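Putative fimbrial subunit (Corynebacterium diphtheriae, PDB 4HSQ) probably serves as the main shaft-building subunit of a cell-adhesion pilus, represented here by its second and third domains, which carry a bound calcium ion. Local coordinates at residues Y21-K26 and F105-K110. Residues are numbered along the deposited sequence; the frame is centred on the assembly and turned at random.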
loop_
_atom_site.group_PDB
_atom_site.type_symbol
_atom_site.label_atom_id
_atom_site.label_comp_id
_atom_site.label_asym_id
_atom_site.label_seq_id
_atom_site.Cartn_x
_atom_site.Cartn_y
_atom_site.Cartn_z
ATOM N N TYR A 21 5.193 3.638 1.729
ATOM C CA TYR A 21 4.926 2.896 2.970
ATOM C C TYR A 21 6.132 2.028 3.255
ATOM O O TYR A 21 7.036 1.969 2.425
ATOM C CB TYR A 21 3.598 2.139 2.969
ATOM C CG TYR A 21 3.510 0.920 2.080
ATOM C CD1 TYR A 21 3.878 -0.341 2.556
ATOM C CD2 TYR A 21 2.952 0.999 0.809
ATOM C CE1 TYR A 21 3.733 -1.481 1.770
ATOM C CE2 TYR A 21 2.812 -0.136 0.008
ATOM C CZ TYR A 21 3.198 -1.373 0.497
ATOM O OH TYR A 21 3.081 -2.507 -0.269
ATOM N N THR A 22 6.181 1.412 4.429
ATOM C CA THR A 22 7.377 0.687 4.794
ATOM C C THR A 22 7.135 -0.734 5.206
ATOM O O THR A 22 6.033 -1.107 5.624
ATOM C CB THR A 22 8.139 1.406 5.963
ATOM O OG1 THR A 22 7.309 1.497 7.122
ATOM C CG2 THR A 22 8.674 2.797 5.579
ATOM N N TYR A 23 8.190 -1.536 5.014
ATOM C CA TYR A 23 8.327 -2.883 5.523
ATOM C C TYR A 23 9.428 -2.887 6.530
ATOM O O TYR A 23 10.435 -2.198 6.331
ATOM C CB TYR A 23 8.646 -3.913 4.434
ATOM C CG TYR A 23 7.493 -4.138 3.488
ATOM C CD1 TYR A 23 6.327 -4.775 3.914
ATOM C CD2 TYR A 23 7.597 -3.795 2.143
ATOM C CE1 TYR A 23 5.279 -5.035 3.026
ATOM C CE2 TYR A 23 6.543 -4.025 1.254
ATOM C CZ TYR A 23 5.399 -4.658 1.698
ATOM O OH TYR A 23 4.376 -4.880 0.821
ATOM N N THR A 24 9.308 -3.741 7.547
ATOM C CA THR A 24 10.399 -3.915 8.501
ATOM C C THR A 24 10.682 -5.416 8.623
ATOM O O THR A 24 9.745 -6.215 8.738
ATOM C CB THR A 24 10.116 -3.247 9.873
ATOM O OG1 THR A 24 10.101 -1.823 9.683
ATOM C CG2 THR A 24 11.211 -3.589 10.921
ATOM N N ILE A 25 11.966 -5.780 8.584
ATOM C CA ILE A 25 12.414 -7.179 8.718
ATOM C C ILE A 25 13.281 -7.240 9.952
ATOM O O ILE A 25 14.277 -6.506 10.061
ATOM C CB ILE A 25 13.135 -7.715 7.450
ATOM C CG1 ILE A 25 12.218 -7.575 6.190
ATOM C CG2 ILE A 25 13.572 -9.200 7.657
ATOM C CD1 ILE A 25 13.035 -7.434 4.904
ATOM N N LYS A 26 12.899 -8.113 10.886
ATOM C CA LYS A 26 13.626 -8.299 12.150
ATOM C C LYS A 26 14.063 -9.748 12.259
ATOM O O LYS A 26 13.306 -10.677 11.917
ATOM C CB LYS A 26 12.776 -7.888 13.365
ATOM C CG LYS A 26 12.526 -6.374 13.415
ATOM C CD LYS A 26 12.086 -5.874 14.788
ATOM C CE LYS A 26 11.594 -4.435 14.754
ATOM N NZ LYS A 26 12.692 -3.441 14.530
ATOM N N PHE A 105 12.605 -0.474 5.099
ATOM C CA PHE A 105 12.758 0.118 3.776
ATOM C C PHE A 105 11.407 0.582 3.287
ATOM O O PHE A 105 10.359 0.112 3.751
ATOM C CB PHE A 105 13.444 -0.833 2.777
ATOM C CG PHE A 105 12.655 -2.081 2.441
ATOM C CD1 PHE A 105 11.847 -2.128 1.313
ATOM C CD2 PHE A 105 12.818 -3.252 3.190
ATOM C CE1 PHE A 105 11.117 -3.284 1.009
ATOM C CE2 PHE A 105 12.085 -4.401 2.885
ATOM C CZ PHE A 105 11.249 -4.414 1.795
ATOM N N GLU A 106 11.448 1.482 2.324
ATOM C CA GLU A 106 10.285 2.137 1.792
ATOM C C GLU A 106 9.983 1.717 0.375
ATOM O O GLU A 106 10.887 1.556 -0.446
ATOM C CB GLU A 106 10.554 3.633 1.883
ATOM C CG GLU A 106 9.416 4.546 1.487
ATOM C CD GLU A 106 9.919 5.974 1.433
ATOM O OE1 GLU A 106 10.189 6.551 2.509
ATOM O OE2 GLU A 106 10.111 6.491 0.313
ATOM N N VAL A 107 8.674 1.568 0.087
ATOM C CA VAL A 107 8.141 1.205 -1.233
ATOM C C VAL A 107 6.948 2.079 -1.570
ATOM O O VAL A 107 6.363 2.725 -0.674
ATOM C CB VAL A 107 7.723 -0.315 -1.282
ATOM C CG1 VAL A 107 8.930 -1.249 -1.133
ATOM C CG2 VAL A 107 6.633 -0.650 -0.254
ATOM N N LYS A 108 6.519 2.021 -2.833
ATOM C CA LYS A 108 5.268 2.606 -3.316
ATOM C C LYS A 108 4.590 1.559 -4.147
ATOM O O LYS A 108 5.242 0.957 -5.002
ATOM C CB LYS A 108 5.446 3.886 -4.157
ATOM C CG LYS A 108 5.950 5.085 -3.333
ATOM C CD LYS A 108 6.185 6.325 -4.216
ATOM C CE LYS A 108 6.768 7.448 -3.366
ATOM N NZ LYS A 108 7.060 8.675 -4.169
ATOM N N ARG A 109 3.288 1.374 -3.947
ATOM C CA ARG A 109 2.531 0.443 -4.786
ATOM C C ARG A 109 2.068 1.225 -6.011
ATOM O O ARG A 109 1.368 2.223 -5.858
ATOM C CB ARG A 109 1.363 -0.168 -4.013
ATOM C CG ARG A 109 0.620 -1.213 -4.831
ATOM C CD ARG A 109 -0.494 -1.764 -3.985
ATOM N NE ARG A 109 -1.328 -2.715 -4.706
ATOM C CZ ARG A 109 -2.081 -3.617 -4.091
ATOM N NH1 ARG A 109 -2.085 -3.689 -2.771
ATOM N NH2 ARG A 109 -2.814 -4.471 -4.797
ATOM N N LYS A 110 2.471 0.790 -7.222
ATOM C CA LYS A 110 2.195 1.541 -8.457
ATOM C C LYS A 110 0.766 1.446 -8.914
ATOM O O LYS A 110 0.296 2.307 -9.663
ATOM C CB LYS A 110 3.052 1.003 -9.639
ATOM C CG LYS A 110 4.532 0.995 -9.453
ATOM C CD LYS A 110 5.189 0.427 -10.715
ATOM C CE LYS A 110 5.582 -1.014 -10.550
ATOM N NZ LYS A 110 6.242 -1.545 -11.770
#
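Four main-chain hydrogen bonds join strands 21-26 and 105-109, which run antiparallel. Y21 N donates to V107 O (2.8 Å) and V107 N returns a bond to Y21 O; Y23 and F105 repeat the reciprocal pair, Y23 N to F105 O measuring 3.0 Å. Every N-H...O angle is at least 161°, and each donor arrives almost along the C=O axis. Between these hydrogen-bonded pairs lies the non-hydrogen-bonded pair T22 and E106, with CA atoms 4.4 Å apart, where E106 CA–H also approaches Y21 O. Within strand 21-26 itself, Y21 OH donates to Y23 OH (2.9 Å), the latter lying in the plane of the Y21 ring at its edge; this should restrict the swing of both rings.

Y21, Y23, F105 and V107 share one sheet face. Y21 CG takes the crowded position between backbone N and carbonyl carbon (chi1 71°), which carries its ring across to V107; V107 CG2 sits over one face of the Y21 ring, 3.6 Å from its centroid, a CH-pi contact. F105 has the same first torsion (65°), so one face of its ring meets Y23 CB, 4.1 Å from the centroid, while I25 CD1 meets its edge at F105 CE2 (3.8 Å). On the other face, T22 and E106 are partly exposed, and the E106 carboxylate forms a salt bridge with K55.

Y23 and I25 pack onto strand 117-127 of the facing sheet, making this pairing of strands 20-28 and 100-109 part of a beta-sandwich core, consistent with a CnaA-type pilin domain.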